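Local coordinates for protein branched-chain-amino-acid aminotransferase (Pseudomonas sp. UW4, PDB 6JIF) that catalyses pyridoxal-phosphate-dependent transfer of amino groups between branched-chain amino acids and 2-oxo acids, as a class IV aminotransferase that assembles as a dimer, at residues F33-T38 with E58-H63; S190-A195 with S212-S217; F255-S260 with I267-L272. All coordinates share one frame; numbering follows the deposited sequence.

In the fold
Contact 1 is partly buried, toward the surface of the subunit, about 31 Å between centres from contact 3, on the other side of the chain's centre. It ties the loop before strand 41-47 to the turn leading into strand 61-65, and its chemistry is one amide-phenol hydrogen bond beside the aliphatic chain of a lysine. Contacts 2 and 3 are buried, sit about 21 Å apart between centres, and both reach the cofactor. Contact 2 sets a loop against helix 206-221 by methionine-aromatic packing; contact 3 sets strand 255-258 against helix 267-278 with apolar, water-bridged and phosphate-binding elements. The second subunit touches contacts 1 and 2, while contact 3 lies within its own chain.

Contact 1 (F33-T38 with E58-H63); sequences FDYIKT and EDNVLH
Lys37 and Asn60 cross at about a right angle, and the lysine can be followed atom by atom along the asparagine amide. Lys37 CB points toward 58-63 and stands 4.1 Å from Asn60 ND2. CG and CD of Lys37 come closer to Asn60 ND2, CD at 3.7 Å. With CG anti to the backbone N (chi1 -180°) and every later torsion extended, the chain runs straight on, so that Lys37 CE passes from the nitrogen to the oxygen end of the amide, 3.7 Å from Asn60 OD1. Lys37 CE also lies 3.8 Å from Glu58 O. At the tip Lys37 NZ is 3.9 Å from Asn60 OD1, too far for a hydrogen bond, and the carboxylates of Glu58 and Asp59 are more distant still.

The one hydrogen bond across the two segments is made by Asn60 ND2, which donates to Tyr35 OH at 3.1 Å along a nearly straight N-H path (170°). The hydroxyl lies in the amide plane, while ring and amide planes are 36° apart. Tyr35 OH is also hydrogen-bonded to Glu66 of the second subunit. Around Asn60 the backbone is folded by an Asx turn, Asp59 OD1 accepting from Val61 N as strand 61-65 begins.

The phenol is therefore gripped by an amide from its own chain and a carboxylate from the other, which links this loop to the dimer interface; the lysine adds mainly its aliphatic length, its ammonium making no close ion pair with either segment.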
loop_
_atom_site.group_PDB
_atom_site.type_symbol
_atom_site.label_atom_id
_atom_site.label_comp_id
_atom_site.label_asym_id
_atom_site.label_seq_id
_atom_site.Cartn_x
_atom_site.Cartn_y
_atom_site.Cartn_z
ATOM N N PHE B 33 -4.773 10.874 20.755
ATOM C CA PHE B 33 -4.738 9.646 19.961
ATOM C C PHE B 33 -3.264 9.416 19.640
ATOM O O PHE B 33 -2.782 9.724 18.553
ATOM C CB PHE B 33 -5.583 9.775 18.695
ATOM C CG PHE B 33 -5.696 8.515 17.920
ATOM C CD1 PHE B 33 -6.279 7.394 18.496
ATOM C CD2 PHE B 33 -5.247 8.433 16.618
ATOM C CE1 PHE B 33 -6.403 6.203 17.786
ATOM C CE2 PHE B 33 -5.370 7.215 15.899
ATOM C CZ PHE B 33 -5.950 6.124 16.511
ATOM N N ASP B 34 -2.543 8.873 20.607
ATOM C CA ASP B 34 -1.097 8.747 20.531
ATOM C C ASP B 34 -0.709 7.365 21.018
ATOM O O ASP B 34 -1.313 6.851 21.955
ATOM C CB ASP B 34 -0.386 9.732 21.423
ATOM C CG ASP B 34 -0.722 11.151 21.075
ATOM O OD1 ASP B 34 -0.296 11.592 19.963
ATOM O OD2 ASP B 34 -1.434 11.793 21.875
ATOM N N TYR B 35 0.340 6.805 20.428
ATOM C CA TYR B 35 0.797 5.504 20.878
ATOM C C TYR B 35 1.349 5.614 22.287
ATOM O O TYR B 35 2.206 6.460 22.556
ATOM C CB TYR B 35 1.867 4.925 19.956
ATOM C CG TYR B 35 2.255 3.516 20.417
ATOM C CD1 TYR B 35 3.213 3.331 21.419
ATOM C CD2 TYR B 35 1.651 2.387 19.872
ATOM C CE1 TYR B 35 3.577 2.078 21.834
ATOM C CE2 TYR B 35 1.998 1.137 20.289
ATOM C CZ TYR B 35 2.959 0.986 21.270
ATOM O OH TYR B 35 3.316 -0.284 21.680
ATOM N N ILE B 36 0.855 4.742 23.175
ATOM C CA ILE B 36 1.381 4.530 24.519
ATOM C C ILE B 36 1.507 3.018 24.704
ATOM O O ILE B 36 0.640 2.265 24.252
ATOM C CB ILE B 36 0.443 5.155 25.569
ATOM C CG1 ILE B 36 0.583 6.693 25.576
ATOM C CG2 ILE B 36 0.720 4.618 26.969
ATOM C CD1 ILE B 36 -0.737 7.440 25.845
ATOM N N LYS B 37 2.598 2.554 25.320
ATOM C CA LYS B 37 2.794 1.102 25.470
ATOM C C LYS B 37 1.998 0.586 26.673
ATOM O O LYS B 37 2.243 0.973 27.824
ATOM C CB LYS B 37 4.271 0.742 25.582
ATOM C CG LYS B 37 4.544 -0.745 25.729
ATOM C CD LYS B 37 6.006 -0.958 26.100
ATOM C CE LYS B 37 6.328 -2.427 26.122
ATOM N NZ LYS B 37 7.751 -2.641 26.515
ATOM N N THR B 38 1.005 -0.239 26.379
ATOM C CA THR B 38 0.206 -0.904 27.382
ATOM C C THR B 38 0.873 -2.231 27.753
ATOM O O THR B 38 1.899 -2.614 27.190
ATOM C CB THR B 38 -1.228 -1.060 26.851
ATOM O OG1 THR B 38 -1.178 -1.678 25.566
ATOM C CG2 THR B 38 -1.894 0.340 26.736
ATOM N N GLU B 58 4.087 -9.401 26.481
ATOM C CA GLU B 58 4.470 -8.046 26.867
ATOM C C GLU B 58 5.352 -7.353 25.842
ATOM O O GLU B 58 5.610 -6.161 25.987
ATOM C CB GLU B 58 5.205 -8.055 28.193
ATOM C CG GLU B 58 4.398 -8.650 29.291
ATOM C CD GLU B 58 5.125 -8.569 30.607
ATOM O OE1 GLU B 58 5.628 -7.470 30.951
ATOM O OE2 GLU B 58 5.221 -9.617 31.283
ATOM N N ASP B 59 5.812 -8.055 24.816
ATOM C CA ASP B 59 6.782 -7.522 23.875
ATOM C C ASP B 59 6.064 -6.709 22.811
ATOM O O ASP B 59 5.299 -7.278 22.025
ATOM C CB ASP B 59 7.568 -8.674 23.226
ATOM C CG ASP B 59 8.791 -8.211 22.416
ATOM O OD1 ASP B 59 9.109 -7.010 22.402
ATOM O OD2 ASP B 59 9.456 -9.070 21.791
ATOM N N ASN B 60 6.335 -5.396 22.746
ATOM C CA ASN B 60 5.751 -4.581 21.696
ATOM C C ASN B 60 6.670 -4.416 20.482
ATOM O O ASN B 60 6.413 -3.544 19.634
ATOM C CB ASN B 60 5.338 -3.213 22.262
ATOM C CG ASN B 60 6.520 -2.267 22.461
ATOM O OD1 ASN B 60 7.678 -2.686 22.652
ATOM N ND2 ASN B 60 6.221 -0.966 22.452
ATOM N N VAL B 61 7.716 -5.249 20.368
ATOM C CA VAL B 61 8.589 -5.299 19.197
ATOM C C VAL B 61 8.262 -6.583 18.443
ATOM O O VAL B 61 8.165 -7.651 19.063
ATOM C CB VAL B 61 10.067 -5.275 19.592
ATOM C CG1 VAL B 61 10.939 -5.191 18.326
ATOM C CG2 VAL B 61 10.308 -4.137 20.562
ATOM N N LEU B 62 7.981 -6.459 17.142
ATOM C CA LEU B 62 7.739 -7.603 16.257
ATOM C C LEU B 62 9.081 -8.011 15.657
ATOM O O LEU B 62 9.936 -7.167 15.359
ATOM C CB LEU B 62 6.726 -7.270 15.139
ATOM C CG LEU B 62 5.263 -6.974 15.527
ATOM C CD1 LEU B 62 4.431 -6.423 14.354
ATOM C CD2 LEU B 62 4.655 -8.233 16.004
ATOM N N HIS B 63 9.275 -9.308 15.489
ATOM C CA HIS B 63 10.546 -9.826 15.016
ATOM C C HIS B 63 10.264 -10.614 13.742
ATOM O O HIS B 63 9.843 -11.768 13.805
ATOM C CB HIS B 63 11.182 -10.668 16.095
ATOM C CG HIS B 63 11.236 -9.985 17.418
ATOM N ND1 HIS B 63 12.245 -9.114 17.757
ATOM C CD2 HIS B 63 10.405 -10.039 18.490
ATOM C CE1 HIS B 63 12.046 -8.665 18.986
ATOM N NE2 HIS B 63 10.939 -9.214 19.456
#

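Contact 2 (S190-A195 with S212-S217); sequences SSYDRA and SLMPGS. With PLP (pyridoxal-5'-phosphate), chain D.
Met214 lays its terminal methyl over the face of the Tyr192 ring, CE standing 3.5 Å from the ring centroid and 14° off the normal. The sulfur follows over the same face, Met214 SD lying 4.1 Å from the Tyr192 centroid, so CH-pi and Met-aromatic contacts act together. The methionine leaves the helix with CG anti to its backbone N (chi1 -178°), then bends at chi2 and chi3, a hook that brings the methyl back over the tyrosine. Tyr192 takes a different first torsion, CG beside its own backbone N and anti to the carbonyl carbon (chi1 -67°), and the two side chains cross at about a right angle. Ser191 OG lies over the other face of the ring, toward its rim.

At the base of the tyrosine, Pro215 CG packs against Tyr192 CB at 3.5 Å. Replacing Tyr192 with an alanine would probably leave the Met214 methyl without its aromatic platform and free to turn.

Ser190 OG serves both segments: it accepts from Tyr192 N at 3.0 Å in an ST turn, touches Pro215 CB, and meets a water at 2.8 Å. That water donates to Pro215 O at 2.9 Å, bridging loop and helix.

Arg194 heads away toward the cofactor, its chain bent at chi3, and sets a guanidinium face against the PLP methyl, NE being 3.6 Å from C2A. Its NH2 and NH1 are held by the carbonyls of Gly201 and Ser262. The loop after strand 185-189 thus packs on helix 206-221 through Tyr192 and Ser190, while its Arg194 lines the methyl side of the PLP pocket of a class IV aminotransferase.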
loop_
_atom_site.group_PDB
_atom_site.type_symbol
_atom_site.label_atom_id
_atom_site.label_comp_id
_atom_site.label_asym_id
_atom_site.label_seq_id
_atom_site.Cartn_x
_atom_site.Cartn_y
_atom_site.Cartn_z
ATOM N N SER B 190 -8.501 17.561 -2.555
ATOM C CA SER B 190 -7.193 17.200 -3.072
ATOM C C SER B 190 -7.290 16.788 -4.535
ATOM O O SER B 190 -8.305 16.260 -4.980
ATOM C CB SER B 190 -6.606 16.036 -2.265
ATOM O OG SER B 190 -5.351 15.636 -2.815
ATOM N N SER B 191 -6.221 17.040 -5.280
ATOM C CA SER B 191 -6.125 16.546 -6.655
ATOM C C SER B 191 -5.592 15.131 -6.713
ATOM O O SER B 191 -5.619 14.504 -7.796
ATOM C CB SER B 191 -5.228 17.448 -7.458
ATOM O OG SER B 191 -3.907 17.324 -6.986
ATOM N N TYR B 192 -5.160 14.600 -5.579
ATOM C CA TYR B 192 -4.577 13.263 -5.574
ATOM C C TYR B 192 -5.612 12.212 -5.227
ATOM O O TYR B 192 -6.719 12.524 -4.822
ATOM C CB TYR B 192 -3.407 13.218 -4.586
ATOM C CG TYR B 192 -2.242 14.089 -5.067
ATOM C CD1 TYR B 192 -1.365 13.635 -6.021
ATOM C CD2 TYR B 192 -2.054 15.361 -4.551
ATOM C CE1 TYR B 192 -0.322 14.445 -6.493
ATOM C CE2 TYR B 192 -1.005 16.151 -4.970
ATOM C CZ TYR B 192 -0.147 15.703 -5.929
ATOM O OH TYR B 192 0.882 16.532 -6.327
ATOM N N ASP B 193 -5.252 10.918 -5.403
ATOM C CA ASP B 193 -6.184 9.826 -5.102
ATOM C C ASP B 193 -5.699 8.930 -3.960
ATOM O O ASP B 193 -4.560 8.470 -3.983
ATOM C CB ASP B 193 -6.384 8.915 -6.340
ATOM C CG ASP B 193 -6.924 9.651 -7.573
ATOM O OD1 ASP B 193 -7.925 10.393 -7.432
ATOM O OD2 ASP B 193 -6.360 9.462 -8.686
ATOM N N ARG B 194 -6.569 8.603 -3.009
ATOM C CA ARG B 194 -6.206 7.571 -2.030
ATOM C C ARG B 194 -6.369 6.174 -2.616
ATOM O O ARG B 194 -5.738 5.222 -2.122
ATOM C CB ARG B 194 -7.033 7.652 -0.727
ATOM C CG ARG B 194 -8.555 7.673 -0.945
ATOM C CD ARG B 194 -9.350 7.501 0.376
ATOM N NE ARG B 194 -9.249 6.136 0.920
ATOM C CZ ARG B 194 -10.041 5.108 0.562
ATOM N NH1 ARG B 194 -11.037 5.264 -0.316
ATOM N NH2 ARG B 194 -9.875 3.918 1.156
ATOM N N ALA B 195 -7.224 6.019 -3.620
ATOM C CA ALA B 195 -7.472 4.664 -4.113
ATOM C C ALA B 195 -7.902 4.741 -5.563
ATOM O O ALA B 195 -8.425 5.755 -6.023
ATOM C CB ALA B 195 -8.552 3.929 -3.297
ATOM N N SER B 212 -2.345 8.334 0.903
ATOM C CA SER B 212 -2.860 9.549 1.535
ATOM C C SER B 212 -1.764 10.390 2.208
ATOM O O SER B 212 -2.040 11.538 2.564
ATOM C CB SER B 212 -3.937 9.163 2.585
ATOM O OG SER B 212 -3.391 8.698 3.846
ATOM N N LEU B 213 -0.540 9.872 2.392
ATOM C CA LEU B 213 0.466 10.611 3.190
ATOM C C LEU B 213 0.804 11.967 2.595
ATOM O O LEU B 213 0.705 13.023 3.271
ATOM C CB LEU B 213 1.744 9.767 3.315
ATOM C CG LEU B 213 1.578 8.543 4.202
ATOM C CD1 LEU B 213 2.736 7.564 4.052
ATOM C CD2 LEU B 213 1.515 9.091 5.616
ATOM N N MET B 214 1.242 11.974 1.334
ATOM C CA MET B 214 1.599 13.258 0.726
ATOM C C MET B 214 0.388 14.189 0.564
ATOM O O MET B 214 0.523 15.412 0.843
ATOM C CB MET B 214 2.337 13.001 -0.599
ATOM C CG MET B 214 2.785 14.257 -1.295
ATOM S SD MET B 214 1.423 14.758 -2.323
ATOM C CE MET B 214 1.483 13.557 -3.654
ATOM N N PRO B 215 -0.779 13.734 0.067
ATOM C CA PRO B 215 -1.935 14.651 -0.050
ATOM C C PRO B 215 -2.396 15.218 1.274
ATOM O O PRO B 215 -2.735 16.432 1.364
ATOM C CB PRO B 215 -3.030 13.773 -0.674
ATOM C CG PRO B 215 -2.301 12.655 -1.337
ATOM C CD PRO B 215 -1.020 12.446 -0.621
ATOM N N GLY B 216 -2.381 14.373 2.299
ATOM C CA GLY B 216 -2.751 14.836 3.625
ATOM C C GLY B 216 -1.773 15.864 4.115
ATOM O O GLY B 216 -2.163 16.880 4.670
ATOM N N SER B 217 -0.487 15.637 3.852
ATOM C CA SER B 217 0.550 16.565 4.273
ATOM C C SER B 217 0.404 17.910 3.567
ATOM O O SER B 217 0.589 18.972 4.181
ATOM C CB SER B 217 1.918 15.937 3.979
ATOM O OG SER B 217 2.909 16.717 4.621
HETATM N N1 PLP D . -12.686 6.210 5.683
HETATM C C2 PLP D . -11.444 5.674 5.522
HETATM C C2A PLP D . -10.730 5.994 4.247
HETATM C C3 PLP D . -10.907 4.820 6.487
HETATM O O3 PLP D . -9.679 4.249 6.278
HETATM C C4 PLP D . -11.641 4.548 7.670
HETATM C C4A PLP D . -11.193 3.478 8.649
HETATM C C5 PLP D . -12.909 5.149 7.791
HETATM C C6 PLP D . -13.398 5.942 6.796
HETATM C C5A PLP D . -13.788 5.035 8.997
HETATM O O4P PLP D . -14.033 3.717 9.315
HETATM P P PLP D . -14.561 3.375 10.780
HETATM O O1P PLP D . -15.806 4.177 11.073
HETATM O O2P PLP D . -14.894 1.881 10.648
HETATM O O3P PLP D . -13.508 3.680 11.841
HETATM O O HOH W 1 -3.960 17.369 -1.069
#

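Contact 3 (F255-S260 with I267-L272); sequences FVTPNS and ITRLSL. With PLP (pyridoxal-5'-phosphate), chain D.
Phe255 and Leu272 make the apolar part of this contact, the ring's CZ resting 3.9 Å from Leu272 CB. Their side chains cross at about a right angle. Phe255 reaches out from the strand with CG anti to the backbone N (chi1 178°), which carries the far end of the ring to the helix; Phe247 of the neighbouring strand meets the same ring.

A second packing contact joins Thr257 to Arg269, whose CD lies 3.6 Å from Thr257 OG1 as the aliphatic part of the arginine slants past the threonine. The bend at chi3 then turns the guanidinium toward Pro258.

The polar link is made through water. One water donates to Thr257 OG1 and to Pro258 O and accepts from Arg269 NH1 at 2.8 Å, so three groups fix its place between strand and helix. Thr257 OG1 is also hydrogen-bonded to the carbonyl of Phe246.

Inside the helix, Ile267 O takes both the backbone N and the OG of Ser271, from opposite faces of its carbonyl plane. At the N-terminal end the bonds go to the cofactor: Ile267 N donates to PLP O2P at 2.8 Å (168°), and Thr268 grips PLP O1P twice, with N at 2.9 Å and OG1 at 2.8 Å. The helix dipole probably adds to the pull on the phosphate.

Strand 255-258 and helix 267-278 run roughly antiparallel, 152° between their short segments, and with strand 284-287 they form a beta-alpha-beta unit whose helix start is a phosphate-binding site for PLP.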
loop_
_atom_site.group_PDB
_atom_site.type_symbol
_atom_site.label_atom_id
_atom_site.label_comp_id
_atom_site.label_asym_id
_atom_site.label_seq_id
_atom_site.Cartn_x
_atom_site.Cartn_y
_atom_site.Cartn_z
ATOM N N PHE B 255 -29.844 12.432 5.905
ATOM C CA PHE B 255 -28.442 12.103 6.163
ATOM C C PHE B 255 -27.907 11.482 4.882
ATOM O O PHE B 255 -28.408 10.436 4.452
ATOM C CB PHE B 255 -28.348 11.151 7.348
ATOM C CG PHE B 255 -26.946 10.685 7.698
ATOM C CD1 PHE B 255 -26.346 9.632 6.976
ATOM C CD2 PHE B 255 -26.238 11.261 8.757
ATOM C CE1 PHE B 255 -25.065 9.167 7.323
ATOM C CE2 PHE B 255 -24.968 10.823 9.106
ATOM C CZ PHE B 255 -24.374 9.753 8.390
ATOM N N VAL B 256 -26.962 12.162 4.213
ATOM C CA VAL B 256 -26.485 11.720 2.890
ATOM C C VAL B 256 -25.025 11.307 2.993
ATOM O O VAL B 256 -24.190 12.042 3.520
ATOM C CB VAL B 256 -26.685 12.823 1.843
ATOM C CG1 VAL B 256 -26.258 12.347 0.494
ATOM C CG2 VAL B 256 -28.157 13.233 1.829
ATOM N N THR B 257 -24.700 10.130 2.459
ATOM C CA THR B 257 -23.295 9.730 2.494
ATOM C C THR B 257 -22.908 9.034 1.180
ATOM O O THR B 257 -23.754 8.390 0.532
ATOM C CB THR B 257 -23.047 8.861 3.756
ATOM O OG1 THR B 257 -21.640 8.662 3.946
ATOM C CG2 THR B 257 -23.769 7.502 3.642
ATOM N N PRO B 258 -21.649 9.192 0.732
ATOM C CA PRO B 258 -21.237 8.596 -0.549
ATOM C C PRO B 258 -21.321 7.087 -0.593
ATOM O O PRO B 258 -21.104 6.398 0.400
ATOM C CB PRO B 258 -19.763 9.044 -0.703
ATOM C CG PRO B 258 -19.727 10.422 0.038
ATOM C CD PRO B 258 -20.629 10.118 1.252
ATOM N N ASN B 259 -21.618 6.586 -1.793
ATOM C CA ASN B 259 -21.664 5.157 -2.073
ATOM C C ASN B 259 -20.887 4.949 -3.360
ATOM O O ASN B 259 -21.205 5.572 -4.374
ATOM C CB ASN B 259 -23.125 4.726 -2.227
ATOM C CG ASN B 259 -23.278 3.250 -2.474
ATOM O OD1 ASN B 259 -22.416 2.475 -2.138
ATOM N ND2 ASN B 259 -24.409 2.867 -3.010
ATOM N N SER B 260 -19.836 4.148 -3.312
ATOM C CA SER B 260 -19.097 3.819 -4.529
ATOM C C SER B 260 -18.196 2.638 -4.213
ATOM O O SER B 260 -17.914 2.372 -3.030
ATOM C CB SER B 260 -18.258 5.006 -5.010
ATOM O OG SER B 260 -16.905 4.886 -4.610
ATOM N N ILE B 267 -17.590 1.614 9.966
ATOM C CA ILE B 267 -18.519 1.140 11.014
ATOM C C ILE B 267 -19.210 2.311 11.732
ATOM O O ILE B 267 -20.382 2.221 12.091
ATOM C CB ILE B 267 -17.738 0.250 11.995
ATOM C CG1 ILE B 267 -17.205 -1.002 11.235
ATOM C CG2 ILE B 267 -18.612 -0.246 13.178
ATOM C CD1 ILE B 267 -16.090 -1.696 11.989
ATOM N N THR B 268 -18.509 3.428 11.927
ATOM C CA THR B 268 -19.187 4.604 12.466
ATOM C C THR B 268 -20.265 5.057 11.514
ATOM O O THR B 268 -21.393 5.309 11.934
ATOM C CB THR B 268 -18.179 5.712 12.746
ATOM O OG1 THR B 268 -17.032 5.148 13.414
ATOM C CG2 THR B 268 -18.814 6.886 13.604
ATOM N N ARG B 269 -19.969 5.088 10.208
ATOM C CA ARG B 269 -20.992 5.453 9.236
ATOM C C ARG B 269 -22.196 4.521 9.297
ATOM O O ARG B 269 -23.348 4.965 9.263
ATOM C CB ARG B 269 -20.389 5.445 7.823
ATOM C CG ARG B 269 -21.425 5.708 6.751
ATOM C CD ARG B 269 -20.781 5.493 5.343
ATOM N NE ARG B 269 -20.836 4.091 4.955
ATOM C CZ ARG B 269 -20.294 3.584 3.848
ATOM N NH1 ARG B 269 -19.631 4.363 2.991
ATOM N NH2 ARG B 269 -20.417 2.293 3.581
ATOM N N LEU B 270 -21.944 3.212 9.329
ATOM C CA LEU B 270 -23.027 2.247 9.439
ATOM C C LEU B 270 -23.850 2.475 10.701
ATOM O O LEU B 270 -25.084 2.375 10.677
ATOM C CB LEU B 270 -22.431 0.842 9.442
ATOM C CG LEU B 270 -23.461 -0.282 9.575
ATOM C CD1 LEU B 270 -24.221 -0.354 8.263
ATOM C CD2 LEU B 270 -22.780 -1.657 9.848
ATOM N N SER B 271 -23.169 2.769 11.810
ATOM C CA SER B 271 -23.847 3.012 13.069
ATOM C C SER B 271 -24.717 4.253 12.994
ATOM O O SER B 271 -25.839 4.271 13.510
ATOM C CB SER B 271 -22.801 3.114 14.186
ATOM O OG SER B 271 -22.133 1.848 14.358
ATOM N N LEU B 272 -24.181 5.341 12.424
ATOM C CA LEU B 272 -24.975 6.563 12.269
ATOM C C LEU B 272 -26.158 6.327 11.337
ATOM O O LEU B 272 -27.253 6.843 11.578
ATOM C CB LEU B 272 -24.074 7.699 11.741
ATOM C CG LEU B 272 -22.997 8.184 12.722
ATOM C CD1 LEU B 272 -22.082 9.239 12.117
ATOM C CD2 LEU B 272 -23.710 8.771 13.974
HETATM N N1 PLP D . -12.686 6.210 5.683
HETATM C C2 PLP D . -11.444 5.674 5.522
HETATM C C2A PLP D . -10.730 5.994 4.247
HETATM C C3 PLP D . -10.907 4.820 6.487
HETATM O O3 PLP D . -9.679 4.249 6.278
HETATM C C4 PLP D . -11.641 4.548 7.670
HETATM C C4A PLP D . -11.193 3.478 8.649
HETATM C C5 PLP D . -12.909 5.149 7.791
HETATM C C6 PLP D . -13.398 5.942 6.796
HETATM C C5A PLP D . -13.788 5.035 8.997
HETATM O O4P PLP D . -14.033 3.717 9.315
HETATM P P PLP D . -14.561 3.375 10.780
HETATM O O1P PLP D . -15.806 4.177 11.073
HETATM O O2P PLP D . -14.894 1.881 10.648
HETATM O O3P PLP D . -13.508 3.680 11.841
HETATM O O HOH W 2 -19.802 7.121 2.717
#